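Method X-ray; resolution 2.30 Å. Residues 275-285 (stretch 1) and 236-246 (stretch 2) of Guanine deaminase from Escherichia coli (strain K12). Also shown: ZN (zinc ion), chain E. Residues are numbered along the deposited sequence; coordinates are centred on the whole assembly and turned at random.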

# COMPACT_ATOMS: atom_id res chain seq x y z
N ALA A 275 -9.71 -19.61 -3.56
CA ALA A 275 -9.25 -18.31 -3.09
C ALA A 275 -8.99 -18.34 -1.59
O ALA A 275 -9.72 -18.98 -0.83
CB ALA A 275 -10.29 -17.24 -3.41
N HIS A 276 -7.90 -17.66 -1.20
CA HIS A 276 -7.50 -17.33 0.17
C HIS A 276 -6.68 -18.44 0.80
O HIS A 276 -5.45 -18.33 0.87
CB HIS A 276 -8.72 -16.97 1.03
CG HIS A 276 -9.50 -15.81 0.49
ND1 HIS A 276 -8.97 -14.54 0.39
CD2 HIS A 276 -10.76 -15.73 -0.01
CE1 HIS A 276 -9.87 -13.73 -0.13
NE2 HIS A 276 -10.97 -14.42 -0.38
N CYS A 277 -7.32 -19.52 1.26
CA CYS A 277 -6.60 -20.67 1.81
C CYS A 277 -5.66 -20.26 2.94
O CYS A 277 -4.50 -20.67 2.99
CB CYS A 277 -5.83 -21.41 0.72
SG CYS A 277 -6.88 -22.14 -0.55
N VAL A 278 -6.17 -19.42 3.84
CA VAL A 278 -5.33 -18.86 4.90
C VAL A 278 -5.16 -19.83 6.07
O VAL A 278 -4.10 -19.88 6.69
CB VAL A 278 -5.94 -17.52 5.38
CG1 VAL A 278 -5.10 -16.90 6.48
CG2 VAL A 278 -6.10 -16.57 4.20
N HIS A 279 -6.18 -20.64 6.36
CA HIS A 279 -6.18 -21.55 7.51
C HIS A 279 -6.43 -22.97 7.00
O HIS A 279 -7.56 -23.46 7.05
CB HIS A 279 -7.22 -21.13 8.55
CG HIS A 279 -7.12 -19.70 8.95
ND1 HIS A 279 -6.10 -19.21 9.74
CD2 HIS A 279 -7.91 -18.63 8.66
CE1 HIS A 279 -6.26 -17.92 9.92
NE2 HIS A 279 -7.35 -17.54 9.28
N LEU A 280 -5.39 -23.61 6.49
CA LEU A 280 -5.48 -24.99 6.01
C LEU A 280 -4.83 -25.94 7.01
O LEU A 280 -3.75 -25.66 7.53
CB LEU A 280 -4.79 -25.15 4.66
CG LEU A 280 -5.37 -24.45 3.43
CD1 LEU A 280 -4.44 -24.61 2.24
CD2 LEU A 280 -6.76 -24.97 3.11
N GLU A 281 -5.50 -27.06 7.27
CA GLU A 281 -4.83 -28.13 7.99
C GLU A 281 -3.82 -28.79 7.07
O GLU A 281 -3.77 -28.52 5.86
CB GLU A 281 -5.85 -29.14 8.51
N GLU A 282 -3.01 -29.69 7.62
CA GLU A 282 -2.01 -30.33 6.77
C GLU A 282 -2.65 -31.36 5.85
O GLU A 282 -2.19 -31.55 4.71
CB GLU A 282 -0.94 -30.99 7.64
CG GLU A 282 0.34 -31.34 6.89
CD GLU A 282 1.34 -30.20 6.87
OE1 GLU A 282 1.01 -29.11 7.37
OE2 GLU A 282 2.46 -30.40 6.36
N LYS A 283 -3.74 -31.99 6.30
CA LYS A 283 -4.60 -32.79 5.43
C LYS A 283 -4.97 -32.03 4.17
O LYS A 283 -4.87 -32.56 3.06
CB LYS A 283 -5.85 -33.23 6.19
N GLU A 284 -5.43 -30.79 4.33
CA GLU A 284 -5.94 -30.03 3.19
C GLU A 284 -4.81 -29.61 2.26
O GLU A 284 -4.99 -29.59 1.03
CB GLU A 284 -6.72 -28.82 3.69
CG GLU A 284 -8.04 -29.19 4.36
CD GLU A 284 -8.57 -28.08 5.26
OE1 GLU A 284 -7.74 -27.35 5.85
OE2 GLU A 284 -9.80 -27.96 5.38
N TRP A 285 -3.64 -29.27 2.81
CA TRP A 285 -2.47 -29.01 1.98
C TRP A 285 -2.15 -30.23 1.11
O TRP A 285 -1.97 -30.11 -0.11
CB TRP A 285 -1.26 -28.66 2.85
CG TRP A 285 -1.21 -27.24 3.34
CD1 TRP A 285 -1.33 -26.81 4.63
CD2 TRP A 285 -0.99 -26.06 2.55
NE1 TRP A 285 -1.21 -25.44 4.69
CE2 TRP A 285 -1.00 -24.96 3.43
CE3 TRP A 285 -0.80 -25.83 1.18
CZ2 TRP A 285 -0.83 -23.65 2.98
CZ3 TRP A 285 -0.63 -24.53 0.74
CH2 TRP A 285 -0.64 -23.46 1.64
ZN ZN E . -13.29 -13.14 -3.18
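Stretch 2 (236-246) THLCENKDEIA

Two consecutive loop amides converge on a single carbonyl here: Cys239 O accepts from Val278 N (2.8 Å) and from His279 N (3.3 Å). The arrangement illustrates how backbone hydrogen bonding can continue past the last bridge of a parallel pair. Stretch 2 enters as a strand, Thr236 to Leu238, running parallel to the chain at Ala275 and His276. Three hydrogen bonds set the register: Ala275 N to Thr236 O at 2.8 Å, Leu238 N to Ala275 O at 3.0 Å, and Cys277 N to Leu238 O at 2.8 Å. Cys239 (phi/psi 42/58) and Cys277 (55/46) then both adopt left-handed conformations, their CA atoms 4.9 Å apart, so the two chains bend in similar fashion.

Side chains fill in around this backbone ladder. His237, which binds zinc through NE2 at 2.0 Å, meets His276 rim to rim, His237 CD2 lying 3.2 Å from His276 NE2. Extended Glu240 covers a face of the His276 ring, its CG 3.7 Å from the ring centroid. Farther along, Asn241 caps the helix of stretch 2 through weak bonds to Asp243 N and Glu244 N. That helix places Lys242 CG 4.0 Å from the His279 ring centroid, over the face, and Ile245 CD1 3.6 Å from His279 CB. Leu280 CD2 packs against Cys239 SG at 3.8 Å.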

# COMPACT_ATOMS: atom_id res chain seq x y z
N THR A 236 -13.74 -21.09 -6.41
CA THR A 236 -14.51 -20.82 -5.20
C THR A 236 -13.59 -20.31 -4.09
O THR A 236 -12.37 -20.30 -4.24
CB THR A 236 -15.27 -22.08 -4.75
OG1 THR A 236 -16.22 -21.74 -3.73
CG2 THR A 236 -14.31 -23.14 -4.22
N HIS A 237 -14.20 -19.89 -2.98
CA HIS A 237 -13.45 -19.44 -1.80
C HIS A 237 -13.22 -20.62 -0.85
O HIS A 237 -14.04 -21.54 -0.77
CB HIS A 237 -14.21 -18.32 -1.07
CG HIS A 237 -14.27 -17.00 -1.81
ND1 HIS A 237 -15.27 -16.68 -2.70
CD2 HIS A 237 -13.48 -15.91 -1.72
CE1 HIS A 237 -15.08 -15.45 -3.15
NE2 HIS A 237 -14.00 -14.96 -2.58
N LEU A 238 -12.09 -20.60 -0.12
CA LEU A 238 -11.76 -21.72 0.76
C LEU A 238 -10.91 -21.26 1.94
O LEU A 238 -9.84 -20.69 1.74
CB LEU A 238 -11.03 -22.83 -0.01
CG LEU A 238 -10.53 -24.05 0.78
CD1 LEU A 238 -11.71 -24.90 1.24
CD2 LEU A 238 -9.57 -24.87 -0.07
N CYS A 239 -11.38 -21.56 3.16
CA CYS A 239 -10.69 -21.29 4.42
C CYS A 239 -10.04 -19.91 4.45
O CYS A 239 -8.84 -19.75 4.69
CB CYS A 239 -9.65 -22.38 4.73
SG CYS A 239 -10.23 -24.08 4.51
N GLU A 240 -10.87 -18.90 4.25
CA GLU A 240 -10.40 -17.52 4.38
C GLU A 240 -10.37 -17.09 5.84
O GLU A 240 -9.42 -16.42 6.28
CB GLU A 240 -11.31 -16.59 3.56
CG GLU A 240 -10.94 -15.11 3.61
CD GLU A 240 -11.85 -14.25 2.73
OE1 GLU A 240 -12.83 -14.80 2.19
OE2 GLU A 240 -11.59 -13.03 2.59
N ASN A 241 -11.38 -17.49 6.61
CA ASN A 241 -11.61 -17.00 7.97
C ASN A 241 -12.00 -18.16 8.87
O ASN A 241 -12.67 -19.10 8.44
CB ASN A 241 -12.68 -15.90 7.96
CG ASN A 241 -13.02 -15.41 9.34
OD1 ASN A 241 -14.13 -15.61 9.83
ND2 ASN A 241 -12.06 -14.74 9.98
N LYS A 242 -11.58 -18.08 10.14
CA LYS A 242 -11.85 -19.17 11.09
C LYS A 242 -13.34 -19.33 11.37
O LYS A 242 -13.83 -20.46 11.50
CB LYS A 242 -11.07 -18.92 12.38
CG LYS A 242 -9.71 -18.27 12.17
CD LYS A 242 -8.90 -18.20 13.46
CE LYS A 242 -8.54 -19.60 13.96
NZ LYS A 242 -7.75 -20.36 12.95
N ASP A 243 -14.07 -18.22 11.49
CA ASP A 243 -15.52 -18.31 11.65
C ASP A 243 -16.17 -18.96 10.43
O ASP A 243 -17.14 -19.72 10.57
CB ASP A 243 -16.12 -16.93 11.90
CG ASP A 243 -15.56 -16.27 13.15
OD1 ASP A 243 -15.09 -17.00 14.04
OD2 ASP A 243 -15.60 -15.02 13.22
N GLU A 244 -15.65 -18.67 9.24
CA GLU A 244 -16.15 -19.31 8.03
C GLU A 244 -15.91 -20.82 8.07
O GLU A 244 -16.78 -21.61 7.69
CB GLU A 244 -15.49 -18.68 6.80
CG GLU A 244 -15.85 -19.33 5.48
CD GLU A 244 -14.81 -19.07 4.40
OE1 GLU A 244 -13.72 -18.54 4.73
OE2 GLU A 244 -15.07 -19.38 3.23
N ILE A 245 -14.73 -21.23 8.55
CA ILE A 245 -14.42 -22.66 8.66
C ILE A 245 -15.36 -23.34 9.64
O ILE A 245 -15.85 -24.45 9.39
CB ILE A 245 -12.95 -22.85 9.06
CG1 ILE A 245 -12.02 -22.33 7.95
CG2 ILE A 245 -12.65 -24.31 9.36
CD1 ILE A 245 -10.57 -22.35 8.33
N ALA A 246 -15.63 -22.70 10.79
CA ALA A 246 -16.56 -23.26 11.76
C ALA A 246 -17.98 -23.34 11.20
O ALA A 246 -18.71 -24.30 11.46
CB ALA A 246 -16.53 -22.44 13.05